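Local coordinates for DUF4439 domain-containing protein (Mycobacterium tuberculosis, PDB 2IB0) that is of unknown function but folds as a four-helix bundle whose sequence family belongs to the ferritin clan, at residues A[95-100]-A[149-154]; A[38-43]-A[142-147]; A[105-110]-A[135-140]. One frame throughout, in Å; residues are numbered along the deposited sequence.

From the N terminus, helix 18-46 supplies the first half of contact 2, residues 38-43. The chain then passes through helix 52-75 and a long loop before residues 95-100 open contact 1 and residues 105-110, further along helix 96-120, open contact 3. Helix 124-150 and its tail complete them in turn: 135-140 closes contact 3, 142-147 closes contact 2, and 149-154 closes contact 1. Contact 3 is thus nested within both other loops, whereas contacts 1 and 2 cross. Contacts 1 and 2 touch through Ala100 and Trp144; contacts 2 and 3 meet where Tyr40 OH reaches Glu107 OE2. Together they tie helices 18-46 and 96-120 to helix 124-150.

Contact 1 of 3, residues A[95-100]-A[149-154]; sequences SAADAA and GAWPIT
Asp98 OD2 accepts hydrogen bonds from Ser94 N and, weakly, from Ser95 N, 3.1 Å away, and so ties down the first turn of helix 96-120, where Ala96, Ala97 and Ala100 receive the indole of Trp151. The bond from Ser95 N is well bent, at 134°, and the other carboxylate oxygen of Asp98 forms a salt bridge with Arg101.

Trp151 sits just beyond the end of helix 124-150. Its CG lies anti to the carbonyl carbon and beside the backbone N (chi1 -65°), which swings the indole toward helix 96-120, and chi2 (-20°) sets the turn of the ring that brings its six-membered part to the alanines. CZ3 does most of the touching. Its three partners approach the ring obliquely, neither squarely over a face nor at an edge. Ala96 O is 3.6 Å from Trp151 CZ3. Ala97 CA lies 3.7 Å from Trp151 CZ3, and the methyl Ala100 CB is equally close to that carbon. Two neighbouring ring atoms widen the footprint. Trp151 CH2 lies 3.8 Å from Ala96 O, and Trp151 CE3 lies 4.3 Å from Ala97 CB.

Pro48, in the loop after helix 18-46, touches both Ala96 and Trp151, while Trp144 and Leu148 of helix 124-150 pack on Ala100. Trp151 thus lies over the start of helix 96-120 and the neighbouring loop at Pro48. No hydrogen bond spans the two segments: the indole is held by van der Waals fit against methyls and backbone, and the short alanine side chains allow it to approach the helix backbone itself.

Contact 2 of 3, residues A[38-43]-A[142-147]; sequences YGYGIV and TRWNRV
Tyr40 OH lies 3.0 Å from Trp144 NE1, which sits at the edge of the phenol ring and in its plane. The two side chains, reaching in from opposite helices, overlap alongside each other. Behind the hydroxyl, Tyr40 CE2 rests 3.7 Å from Trp144 CZ2, and the phenol and pyrrole rings are obliquely inclined, their planes at 40° and centroids 5.7 Å apart. Val43, one turn later, reaches the outer carbons of the benzo ring: its CG1, anti to the backbone N (chi1 173°), sits 3.6 Å from Trp144 CH2.

In the next shell, Glu107 OE2 of helix 96-120 is hydrogen-bonded to Tyr40 OH and fixes the hydroxyl beside the indole. Ala100, Ala103 and Val104 of that helix pack on Trp144, Leu54 of helix 52-75 touches it too, and Ala58 lies against Tyr40. The closest CA atoms, those of Val43 and Trp144, are still 11.0 Å apart, so large side chains span the gap between helices 18-46 and 124-150. Residues from all four helices converge here, as in the core of a four-helix bundle, consistent with the ferritin-like family of this protein.

Contact 3 of 3, residues A[105-110]-A[135-140]; sequences RMENDG and TESAVM
Glu107 lies against Ser137 and Met140 where two antiparallel helices of the four-helix bundle, 96-120 and 124-150, pack with segment axes 8.1 Å apart and 157° between their directions. The backbones run close, Glu107 CA being 4.9 Å from Ser137 CA. Along the glutamate, CB comes first, 3.4 Å from Ser137 O. The bend at chi2 (-57°) then lays the chain aslant along the CB of Met140: Glu107 CG is 3.6 Å from Met140 CB, and Glu107 CD is 3.4 Å from that same methylene.

At the tip the two oxygens part company. OE1 turns back to the opposite helix, 3.4 Å from Ser137 CA, and accepts a weak hydrogen bond from a water. OE2 takes part in hydrogen bonds with Tyr40 OH of helix 18-46 and His62 NE2 of helix 52-75, which pin the buried carboxylate. Elsewhere on helix 124-150, Thr135 OG1 is hydrogen-bonded to Thr135 OG1 of the second subunit. Ser137 abuts the backbone of helix 96-120: its CB is 3.5 Å from Glu107 O, while its OG, hydrogen-bonded to Ala133 O one turn back, comes 3.9 Å from Gly110 C.

Contact 1 of 3, residues A[95-100]-A[149-154]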
ATOM      1  N   SER A  95     -22.931 -14.302  -8.369  1.00 34.36           N
ATOM      2  CA  SER A  95     -23.830 -13.304  -7.816  1.00 36.80           C
ATOM      3  C   SER A  95     -23.065 -12.090  -7.345  1.00 38.24           C
ATOM      4  O   SER A  95     -21.830 -12.072  -7.318  1.00 36.39           O
ATOM      5  CB  SER A  95     -24.677 -13.892  -6.673  1.00 36.70           C
ATOM      6  OG  SER A  95     -23.824 -14.045  -5.534  1.00 38.06           O
ATOM      7  N   ALA A  96     -23.845 -11.057  -7.000  1.00 41.63           N
ATOM      8  CA  ALA A  96     -23.335  -9.829  -6.378  1.00 43.00           C
ATOM      9  C   ALA A  96     -22.272  -9.961  -5.290  1.00 44.40           C
ATOM     10  O   ALA A  96     -21.330  -9.165  -5.276  1.00 46.44           O
ATOM     11  CB  ALA A  96     -24.548  -8.903  -5.944  1.00 43.10           C
ATOM     12  N   ALA A  97     -22.338 -10.978  -4.417  1.00 45.55           N
ATOM     13  CA  ALA A  97     -21.272 -11.193  -3.380  1.00 45.11           C
ATOM     14  C   ALA A  97     -19.957 -11.763  -3.886  1.00 46.43           C
ATOM     15  O   ALA A  97     -18.848 -11.468  -3.351  1.00 47.96           O
ATOM     16  CB  ALA A  97     -21.773 -12.031  -2.267  1.00 46.16           C
ATOM     17  N   ASP A  98     -20.042 -12.585  -4.924  1.00 45.33           N
ATOM     18  CA  ASP A  98     -18.836 -13.144  -5.507  1.00 44.72           C
ATOM     19  C   ASP A  98     -17.963 -12.048  -6.092  1.00 43.82           C
ATOM     20  O   ASP A  98     -16.755 -12.208  -6.171  1.00 43.61           O
ATOM     21  CB  ASP A  98     -19.159 -14.110  -6.607  1.00 43.91           C
ATOM     22  CG  ASP A  98     -19.882 -15.312  -6.121  1.00 44.66           C
ATOM     23  OD1 ASP A  98     -19.647 -15.720  -4.968  1.00 46.66           O
ATOM     24  OD2 ASP A  98     -20.678 -15.856  -6.909  1.00 43.74           O
ATOM     25  N   ALA A  99     -18.589 -10.960  -6.508  1.00 44.09           N
ATOM     26  CA  ALA A  99     -17.901  -9.905  -7.270  1.00 43.69           C
ATOM     27  C   ALA A  99     -16.935  -9.063  -6.414  1.00 42.78           C
ATOM     28  O   ALA A  99     -15.849  -8.702  -6.893  1.00 43.91           O
ATOM     29  CB  ALA A  99     -18.908  -8.999  -7.951  1.00 44.16           C
ATOM     30  N   ALA A 100     -17.373  -8.702  -5.215  1.00 39.03           N
ATOM     31  CA  ALA A 100     -16.492  -8.139  -4.166  1.00 38.02           C
ATOM     32  C   ALA A 100     -15.269  -9.052  -3.803  1.00 36.84           C
ATOM     33  O   ALA A 100     -14.149  -8.570  -3.700  1.00 34.44           O
ATOM     34  CB  ALA A 100     -17.307  -7.786  -2.944  1.00 35.22           C
ATOM     35  N   GLY A 149     -17.243  -7.195   4.498  1.00 32.04           N
ATOM     36  CA  GLY A 149     -17.484  -7.178   5.957  1.00 31.66           C
ATOM     37  C   GLY A 149     -18.793  -6.540   6.399  1.00 31.71           C
ATOM     38  O   GLY A 149     -19.288  -6.831   7.477  1.00 33.69           O
ATOM     39  N   ALA A 150     -19.323  -5.622   5.590  1.00 31.62           N
ATOM     40  CA  ALA A 150     -20.647  -5.027   5.766  1.00 31.49           C
ATOM     41  C   ALA A 150     -21.798  -5.860   5.148  1.00 30.33           C
ATOM     42  O   ALA A 150     -22.992  -5.536   5.345  1.00 29.73           O
ATOM     43  CB  ALA A 150     -20.658  -3.593   5.167  1.00 31.53           C
ATOM     44  N   TRP A 151     -21.473  -6.912   4.402  1.00 28.15           N
ATOM     45  CA  TRP A 151     -22.524  -7.779   3.932  1.00 28.21           C
ATOM     46  C   TRP A 151     -22.633  -9.021   4.802  1.00 29.89           C
ATOM     47  O   TRP A 151     -21.659  -9.388   5.445  1.00 30.65           O
ATOM     48  CB  TRP A 151     -22.295  -8.207   2.491  1.00 27.82           C
ATOM     49  CG  TRP A 151     -22.350  -7.094   1.515  1.00 26.92           C
ATOM     50  CD1 TRP A 151     -22.922  -5.878   1.687  1.00 25.69           C
ATOM     51  CD2 TRP A 151     -21.882  -7.152   0.151  1.00 26.78           C
ATOM     52  NE1 TRP A 151     -22.781  -5.137   0.532  1.00 28.70           N
ATOM     53  CE2 TRP A 151     -22.130  -5.889  -0.423  1.00 27.13           C
ATOM     54  CE3 TRP A 151     -21.238  -8.137  -0.612  1.00 29.11           C
ATOM     55  CZ2 TRP A 151     -21.807  -5.591  -1.751  1.00 30.20           C
ATOM     56  CZ3 TRP A 151     -20.888  -7.833  -1.984  1.00 29.59           C
ATOM     57  CH2 TRP A 151     -21.175  -6.569  -2.512  1.00 27.60           C
ATOM     58  N   PRO A 152     -23.782  -9.701   4.771  1.00 30.63           N
ATOM     59  CA  PRO A 152     -23.882 -10.929   5.610  1.00 32.78           C
ATOM     60  C   PRO A 152     -22.814 -12.002   5.215  1.00 34.40           C
ATOM     61  O   PRO A 152     -22.521 -12.233   4.032  1.00 34.98           O
ATOM     62  CB  PRO A 152     -25.314 -11.421   5.417  1.00 31.49           C
ATOM     63  CG  PRO A 152     -26.016 -10.469   4.492  1.00 31.24           C
ATOM     64  CD  PRO A 152     -24.977  -9.449   3.956  1.00 30.75           C
ATOM     65  N   ILE A 153     -22.147 -12.563   6.207  1.00 37.13           N
ATOM     66  CA  ILE A 153     -21.219 -13.684   5.941  1.00 38.09           C
ATOM     67  C   ILE A 153     -22.066 -14.911   5.940  1.00 37.74           C
ATOM     68  O   ILE A 153     -22.830 -15.147   6.886  1.00 38.94           O
ATOM     69  CB  ILE A 153     -20.085 -13.785   6.978  1.00 38.02           C
ATOM     70  CG1 ILE A 153     -19.385 -12.405   7.181  1.00 39.59           C
ATOM     71  CG2 ILE A 153     -19.116 -14.954   6.636  1.00 37.40           C
ATOM     72  CD1 ILE A 153     -18.772 -11.734   5.958  1.00 40.29           C
ATOM     73  N   THR A 154     -22.009 -15.689   4.881  1.00 38.10           N
ATOM     74  CA  THR A 154     -22.762 -16.963   4.955  1.00 39.20           C
ATOM     75  C   THR A 154     -21.919 -18.192   4.581  1.00 38.15           C
ATOM     76  O   THR A 154     -22.279 -18.945   3.650  1.00 38.63           O
ATOM     77  CB  THR A 154     -23.993 -16.895   4.082  1.00 40.17           C
ATOM     78  OG1 THR A 154     -23.569 -16.481   2.774  1.00 43.59           O
ATOM     79  CG2 THR A 154     -24.964 -15.839   4.630  1.00 41.69           C
TER

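Contact 2 of 3, residues A[38-43]-A[142-147]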
ATOM      1  N   TYR A  38     -10.472  -6.062 -17.296  1.00 33.26           N
ATOM      2  CA  TYR A  38     -11.474  -7.010 -17.793  1.00 33.37           C
ATOM      3  C   TYR A  38     -12.348  -7.536 -16.637  1.00 33.93           C
ATOM      4  O   TYR A  38     -13.574  -7.631 -16.764  1.00 33.80           O
ATOM      5  CB  TYR A  38     -10.769  -8.146 -18.539  1.00 33.05           C
ATOM      6  CG  TYR A  38     -11.584  -9.356 -18.887  1.00 33.25           C
ATOM      7  CD1 TYR A  38     -12.338  -9.383 -20.065  1.00 30.19           C
ATOM      8  CD2 TYR A  38     -11.557 -10.515 -18.093  1.00 32.66           C
ATOM      9  CE1 TYR A  38     -13.082 -10.514 -20.436  1.00 35.61           C
ATOM     10  CE2 TYR A  38     -12.307 -11.677 -18.485  1.00 32.90           C
ATOM     11  CZ  TYR A  38     -13.061 -11.651 -19.637  1.00 34.23           C
ATOM     12  OH  TYR A  38     -13.774 -12.755 -20.085  1.00 32.83           O
ATOM     13  N   GLY A  39     -11.729  -7.852 -15.500  1.00 33.15           N
ATOM     14  CA  GLY A  39     -12.470  -8.453 -14.409  1.00 32.69           C
ATOM     15  C   GLY A  39     -13.442  -7.481 -13.778  1.00 32.07           C
ATOM     16  O   GLY A  39     -14.485  -7.870 -13.259  1.00 31.01           O
ATOM     17  N   TYR A  40     -13.079  -6.202 -13.761  1.00 31.66           N
ATOM     18  CA  TYR A  40     -13.966  -5.216 -13.156  1.00 31.04           C
ATOM     19  C   TYR A  40     -15.221  -4.965 -13.997  1.00 31.02           C
ATOM     20  O   TYR A  40     -16.203  -4.491 -13.469  1.00 31.61           O
ATOM     21  CB  TYR A  40     -13.251  -3.907 -12.874  1.00 31.21           C
ATOM     22  CG  TYR A  40     -12.672  -3.758 -11.485  1.00 31.38           C
ATOM     23  CD1 TYR A  40     -11.300  -3.698 -11.287  1.00 31.69           C
ATOM     24  CD2 TYR A  40     -13.512  -3.688 -10.357  1.00 32.21           C
ATOM     25  CE1 TYR A  40     -10.756  -3.550  -9.969  1.00 31.02           C
ATOM     26  CE2 TYR A  40     -12.997  -3.565  -9.080  1.00 33.28           C
ATOM     27  CZ  TYR A  40     -11.603  -3.498  -8.884  1.00 30.96           C
ATOM     28  OH  TYR A  40     -11.089  -3.329  -7.602  1.00 30.34           O
ATOM     29  N   GLY A  41     -15.168  -5.265 -15.302  1.00 29.91           N
ATOM     30  CA  GLY A  41     -16.380  -5.319 -16.103  1.00 29.69           C
ATOM     31  C   GLY A  41     -17.374  -6.300 -15.483  1.00 29.79           C
ATOM     32  O   GLY A  41     -18.571  -6.035 -15.453  1.00 28.47           O
ATOM     33  N   ILE A  42     -16.879  -7.452 -15.032  1.00 28.78           N
ATOM     34  CA  ILE A  42     -17.733  -8.456 -14.417  1.00 30.00           C
ATOM     35  C   ILE A  42     -18.173  -8.019 -13.008  1.00 30.16           C
ATOM     36  O   ILE A  42     -19.338  -8.138 -12.656  1.00 29.28           O
ATOM     37  CB  ILE A  42     -17.059  -9.839 -14.404  1.00 30.83           C
ATOM     38  CG1 ILE A  42     -17.030 -10.417 -15.836  1.00 32.15           C
ATOM     39  CG2 ILE A  42     -17.864 -10.837 -13.564  1.00 33.86           C
ATOM     40  CD1 ILE A  42     -15.855  -9.893 -16.695  1.00 31.54           C
ATOM     41  N   VAL A  43     -17.242  -7.482 -12.224  1.00 29.81           N
ATOM     42  CA  VAL A  43     -17.574  -6.909 -10.930  1.00 30.50           C
ATOM     43  C   VAL A  43     -18.735  -5.936 -11.112  1.00 30.72           C
ATOM     44  O   VAL A  43     -19.757  -6.042 -10.420  1.00 31.72           O
ATOM     45  CB  VAL A  43     -16.347  -6.219 -10.298  1.00 30.49           C
ATOM     46  CG1 VAL A  43     -16.719  -5.461  -9.014  1.00 31.26           C
ATOM     47  CG2 VAL A  43     -15.260  -7.235 -10.032  1.00 29.70           C
ATOM     48  N   THR A 142      -8.452  -3.239   0.560  1.00 32.76           N
ATOM     49  CA  THR A 142      -9.037  -3.017   1.868  1.00 32.42           C
ATOM     50  C   THR A 142     -10.454  -2.425   1.710  1.00 32.18           C
ATOM     51  O   THR A 142     -11.339  -2.715   2.501  1.00 31.04           O
ATOM     52  CB  THR A 142      -8.204  -2.052   2.794  1.00 34.27           C
ATOM     53  OG1 THR A 142      -8.310  -0.722   2.286  1.00 38.93           O
ATOM     54  CG2 THR A 142      -6.761  -2.426   2.836  1.00 30.99           C
ATOM     55  N   ARG A 143     -10.646  -1.541   0.731  1.00 31.50           N
ATOM     56  CA  ARG A 143     -11.978  -0.985   0.457  1.00 32.96           C
ATOM     57  C   ARG A 143     -13.031  -2.056   0.053  1.00 32.85           C
ATOM     58  O   ARG A 143     -14.167  -1.988   0.472  1.00 33.31           O
ATOM     59  CB  ARG A 143     -11.891   0.088  -0.640  1.00 33.73           C
ATOM     60  CG  ARG A 143     -11.096   1.250  -0.174  1.00 28.71           C
ATOM     61  CD  ARG A 143     -10.925   2.394  -1.208  1.00 31.92           C
ATOM     62  NE  ARG A 143     -12.219   3.023  -1.483  1.00 38.86           N
ATOM     63  CZ  ARG A 143     -12.529   3.749  -2.566  1.00 44.04           C
ATOM     64  NH1 ARG A 143     -11.639   3.977  -3.553  1.00 42.06           N
ATOM     65  NH2 ARG A 143     -13.764   4.249  -2.674  1.00 44.69           N
ATOM     66  N   TRP A 144     -12.648  -3.034  -0.745  1.00 33.08           N
ATOM     67  CA  TRP A 144     -13.555  -4.132  -1.101  1.00 34.31           C
ATOM     68  C   TRP A 144     -13.800  -5.117   0.044  1.00 34.69           C
ATOM     69  O   TRP A 144     -14.883  -5.671   0.154  1.00 33.77           O
ATOM     70  CB  TRP A 144     -13.062  -4.870  -2.353  1.00 34.91           C
ATOM     71  CG  TRP A 144     -13.327  -4.109  -3.599  1.00 35.61           C
ATOM     72  CD1 TRP A 144     -12.424  -3.383  -4.344  1.00 34.86           C
ATOM     73  CD2 TRP A 144     -14.601  -3.998  -4.279  1.00 34.02           C
ATOM     74  NE1 TRP A 144     -13.069  -2.812  -5.439  1.00 38.09           N
ATOM     75  CE2 TRP A 144     -14.396  -3.188  -5.429  1.00 35.93           C
ATOM     76  CE3 TRP A 144     -15.889  -4.518  -4.027  1.00 34.96           C
ATOM     77  CZ2 TRP A 144     -15.451  -2.870  -6.343  1.00 36.89           C
ATOM     78  CZ3 TRP A 144     -16.943  -4.198  -4.944  1.00 35.93           C
ATOM     79  CH2 TRP A 144     -16.700  -3.377  -6.076  1.00 33.42           C
ATOM     80  N   ASN A 145     -12.791  -5.305   0.908  1.00 35.63           N
ATOM     81  CA  ASN A 145     -12.922  -6.106   2.103  1.00 35.12           C
ATOM     82  C   ASN A 145     -13.876  -5.460   3.115  1.00 35.41           C
ATOM     83  O   ASN A 145     -14.581  -6.151   3.842  1.00 34.16           O
ATOM     84  CB  ASN A 145     -11.561  -6.293   2.744  1.00 36.32           C
ATOM     85  CG  ASN A 145     -10.878  -7.577   2.315  1.00 40.51           C
ATOM     86  OD1 ASN A 145      -9.658  -7.583   1.971  1.00 45.98           O
ATOM     87  ND2 ASN A 145     -11.627  -8.689   2.359  1.00 39.70           N
ATOM     88  N   ARG A 146     -13.863  -4.133   3.160  1.00 34.88           N
ATOM     89  CA  ARG A 146     -14.784  -3.370   3.964  1.00 35.74           C
ATOM     90  C   ARG A 146     -16.216  -3.529   3.410  1.00 33.70           C
ATOM     91  O   ARG A 146     -17.162  -3.647   4.179  1.00 31.63           O
ATOM     92  CB  ARG A 146     -14.365  -1.901   3.974  1.00 36.60           C
ATOM     93  CG  ARG A 146     -15.067  -1.042   4.967  1.00 43.36           C
ATOM     94  CD  ARG A 146     -14.248   0.267   5.134  1.00 52.18           C
ATOM     95  NE  ARG A 146     -12.984   0.028   5.855  1.00 58.84           N
ATOM     96  CZ  ARG A 146     -11.784   0.542   5.532  1.00 59.93           C
ATOM     97  NH1 ARG A 146     -11.622   1.333   4.480  1.00 59.46           N
ATOM     98  NH2 ARG A 146     -10.727   0.236   6.273  1.00 62.92           N
ATOM     99  N   VAL A 147     -16.365  -3.549   2.082  1.00 33.53           N
ATOM    100  CA  VAL A 147     -17.644  -3.916   1.478  1.00 31.62           C
ATOM    101  C   VAL A 147     -18.107  -5.330   1.901  1.00 33.04           C
ATOM    102  O   VAL A 147     -19.234  -5.503   2.397  1.00 33.71           O
ATOM    103  CB  VAL A 147     -17.606  -3.732  -0.083  1.00 33.31           C
ATOM    104  CG1 VAL A 147     -18.909  -4.246  -0.725  1.00 27.29           C
ATOM    105  CG2 VAL A 147     -17.416  -2.245  -0.419  1.00 33.02           C
TER

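Contact 3 of 3, residues A[105-110]-A[135-140]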
ATOM      1  N   ARG A 105      -9.454 -10.325  -4.743  1.00 33.81           N
ATOM      2  CA  ARG A 105      -8.458 -11.226  -5.312  1.00 34.64           C
ATOM      3  C   ARG A 105      -7.643 -10.508  -6.416  1.00 33.82           C
ATOM      4  O   ARG A 105      -6.425 -10.677  -6.502  1.00 33.20           O
ATOM      5  CB  ARG A 105      -9.122 -12.491  -5.862  1.00 35.43           C
ATOM      6  CG  ARG A 105      -8.216 -13.206  -6.848  1.00 39.55           C
ATOM      7  CD  ARG A 105      -6.983 -13.863  -6.174  1.00 46.86           C
ATOM      8  NE  ARG A 105      -7.224 -15.300  -6.116  1.00 56.38           N
ATOM      9  CZ  ARG A 105      -6.707 -16.191  -6.953  1.00 57.49           C
ATOM     10  NH1 ARG A 105      -5.836 -15.836  -7.905  1.00 57.88           N
ATOM     11  NH2 ARG A 105      -7.043 -17.453  -6.799  1.00 59.31           N
ATOM     12  N   MET A 106      -8.322  -9.711  -7.235  1.00 32.17           N
ATOM     13  CA  MET A 106      -7.672  -9.012  -8.337  1.00 32.81           C
ATOM     14  C   MET A 106      -6.683  -7.949  -7.845  1.00 31.96           C
ATOM     15  O   MET A 106      -5.581  -7.884  -8.318  1.00 31.72           O
ATOM     16  CB  MET A 106      -8.694  -8.440  -9.331  1.00 31.68           C
ATOM     17  CG  MET A 106      -9.546  -9.501 -10.072  1.00 34.08           C
ATOM     18  SD  MET A 106     -10.332  -8.737 -11.508  1.00 33.87           S
ATOM     19  CE  MET A 106     -11.411  -7.583 -10.595  1.00 25.88           C
ATOM     20  N   GLU A 107      -7.054  -7.228  -6.795  1.00 33.77           N
ATOM     21  CA  GLU A 107      -6.218  -6.192  -6.174  1.00 33.41           C
ATOM     22  C   GLU A 107      -5.020  -6.803  -5.486  1.00 34.70           C
ATOM     23  O   GLU A 107      -3.918  -6.286  -5.584  1.00 34.44           O
ATOM     24  CB  GLU A 107      -7.080  -5.386  -5.206  1.00 33.40           C
ATOM     25  CG  GLU A 107      -8.184  -4.516  -5.918  1.00 31.50           C
ATOM     26  CD  GLU A 107      -7.657  -3.498  -6.992  1.00 34.13           C
ATOM     27  OE1 GLU A 107      -6.445  -3.144  -7.047  1.00 34.12           O
ATOM     28  OE2 GLU A 107      -8.491  -3.011  -7.780  1.00 32.57           O
ATOM     29  N   ASN A 108      -5.253  -7.898  -4.751  1.00 34.82           N
ATOM     30  CA  ASN A 108      -4.189  -8.684  -4.145  1.00 33.94           C
ATOM     31  C   ASN A 108      -3.204  -9.243  -5.171  1.00 33.77           C
ATOM     32  O   ASN A 108      -2.013  -9.167  -4.956  1.00 33.05           O
ATOM     33  CB  ASN A 108      -4.759  -9.806  -3.258  1.00 34.20           C
ATOM     34  CG  ASN A 108      -5.314  -9.285  -1.926  1.00 35.29           C
ATOM     35  OD1 ASN A 108      -6.077  -9.965  -1.229  1.00 36.25           O
ATOM     36  ND2 ASN A 108      -4.926  -8.103  -1.570  1.00 32.10           N
ATOM     37  N   ASP A 109      -3.687  -9.799  -6.286  1.00 33.04           N
ATOM     38  CA  ASP A 109      -2.799 -10.230  -7.360  1.00 33.32           C
ATOM     39  C   ASP A 109      -2.010  -9.021  -7.945  1.00 33.10           C
ATOM     40  O   ASP A 109      -0.860  -9.158  -8.373  1.00 31.71           O
ATOM     41  CB  ASP A 109      -3.611 -10.882  -8.516  1.00 32.86           C
ATOM     42  CG  ASP A 109      -4.134 -12.302  -8.187  1.00 36.67           C
ATOM     43  OD1 ASP A 109      -3.708 -12.935  -7.183  1.00 37.74           O
ATOM     44  OD2 ASP A 109      -4.967 -12.813  -8.998  1.00 43.59           O
ATOM     45  N   GLY A 110      -2.660  -7.857  -8.031  1.00 33.43           N
ATOM     46  CA  GLY A 110      -1.990  -6.649  -8.520  1.00 32.49           C
ATOM     47  C   GLY A 110      -0.899  -6.155  -7.556  1.00 33.39           C
ATOM     48  O   GLY A 110       0.179  -5.716  -8.010  1.00 34.26           O
ATOM     49  N   THR A 135       0.660   0.326  -3.495  1.00 31.09           N
ATOM     50  CA  THR A 135      -0.120   0.937  -2.415  1.00 31.90           C
ATOM     51  C   THR A 135      -1.587   1.145  -2.802  1.00 31.31           C
ATOM     52  O   THR A 135      -2.484   0.857  -1.986  1.00 32.04           O
ATOM     53  CB  THR A 135       0.499   2.245  -2.008  1.00 30.33           C
ATOM     54  OG1 THR A 135       1.777   1.976  -1.396  1.00 32.96           O
ATOM     55  CG2 THR A 135      -0.401   3.004  -1.033  1.00 33.91           C
ATOM     56  N   GLU A 136      -1.827   1.615  -4.024  1.00 30.57           N
ATOM     57  CA  GLU A 136      -3.195   1.779  -4.529  1.00 31.61           C
ATOM     58  C   GLU A 136      -3.995   0.466  -4.594  1.00 32.83           C
ATOM     59  O   GLU A 136      -5.195   0.485  -4.283  1.00 33.11           O
ATOM     60  CB  GLU A 136      -3.216   2.467  -5.893  1.00 30.46           C
ATOM     61  CG  GLU A 136      -2.761   3.942  -5.775  1.00 31.26           C
ATOM     62  CD  GLU A 136      -2.608   4.622  -7.122  1.00 32.46           C
ATOM     63  OE1 GLU A 136      -2.605   3.945  -8.177  1.00 35.49           O
ATOM     64  OE2 GLU A 136      -2.494   5.856  -7.141  1.00 33.84           O
ATOM     65  N   SER A 137      -3.327  -0.611  -5.042  1.00 32.29           N
ATOM     66  CA  SER A 137      -3.872  -1.970  -5.140  1.00 33.33           C
ATOM     67  C   SER A 137      -4.262  -2.446  -3.731  1.00 32.89           C
ATOM     68  O   SER A 137      -5.339  -2.968  -3.518  1.00 32.80           O
ATOM     69  CB  SER A 137      -2.810  -2.926  -5.725  1.00 32.64           C
ATOM     70  OG  SER A 137      -2.484  -2.633  -7.073  1.00 32.56           O
ATOM     71  N   ALA A 138      -3.355  -2.273  -2.778  1.00 33.00           N
ATOM     72  CA  ALA A 138      -3.618  -2.542  -1.344  1.00 33.30           C
ATOM     73  C   ALA A 138      -4.752  -1.736  -0.714  1.00 32.98           C
ATOM     74  O   ALA A 138      -5.509  -2.266   0.074  1.00 34.98           O
ATOM     75  CB  ALA A 138      -2.378  -2.300  -0.563  1.00 32.83           C
ATOM     76  N   VAL A 139      -4.817  -0.438  -0.980  1.00 32.43           N
ATOM     77  CA  VAL A 139      -5.911   0.396  -0.489  1.00 30.92           C
ATOM     78  C   VAL A 139      -7.217  -0.080  -1.181  1.00 32.11           C
ATOM     79  O   VAL A 139      -8.259  -0.275  -0.515  1.00 31.46           O
ATOM     80  CB  VAL A 139      -5.595   1.875  -0.720  1.00 30.92           C
ATOM     81  CG1 VAL A 139      -6.844   2.724  -0.602  1.00 31.86           C
ATOM     82  CG2 VAL A 139      -4.468   2.360   0.294  1.00 30.12           C
ATOM     83  N   MET A 140      -7.164  -0.370  -2.483  1.00 32.00           N
ATOM     84  CA  MET A 140      -8.372  -0.899  -3.166  1.00 31.66           C
ATOM     85  C   MET A 140      -8.913  -2.193  -2.557  1.00 31.88           C
ATOM     86  O   MET A 140     -10.137  -2.327  -2.370  1.00 31.87           O
ATOM     87  CB  MET A 140      -8.172  -1.089  -4.676  1.00 33.35           C
ATOM     88  CG  MET A 140      -8.434   0.154  -5.554  1.00 37.97           C
ATOM     89  SD  MET A 140     -10.057   0.997  -5.384  1.00 45.39           S
ATOM     90  CE  MET A 140     -11.025  -0.339  -5.122  1.00 37.31           C
TER
HETATM   91  O   HOH W   1      -3.681  -3.793  -8.989  1.00 45.55           O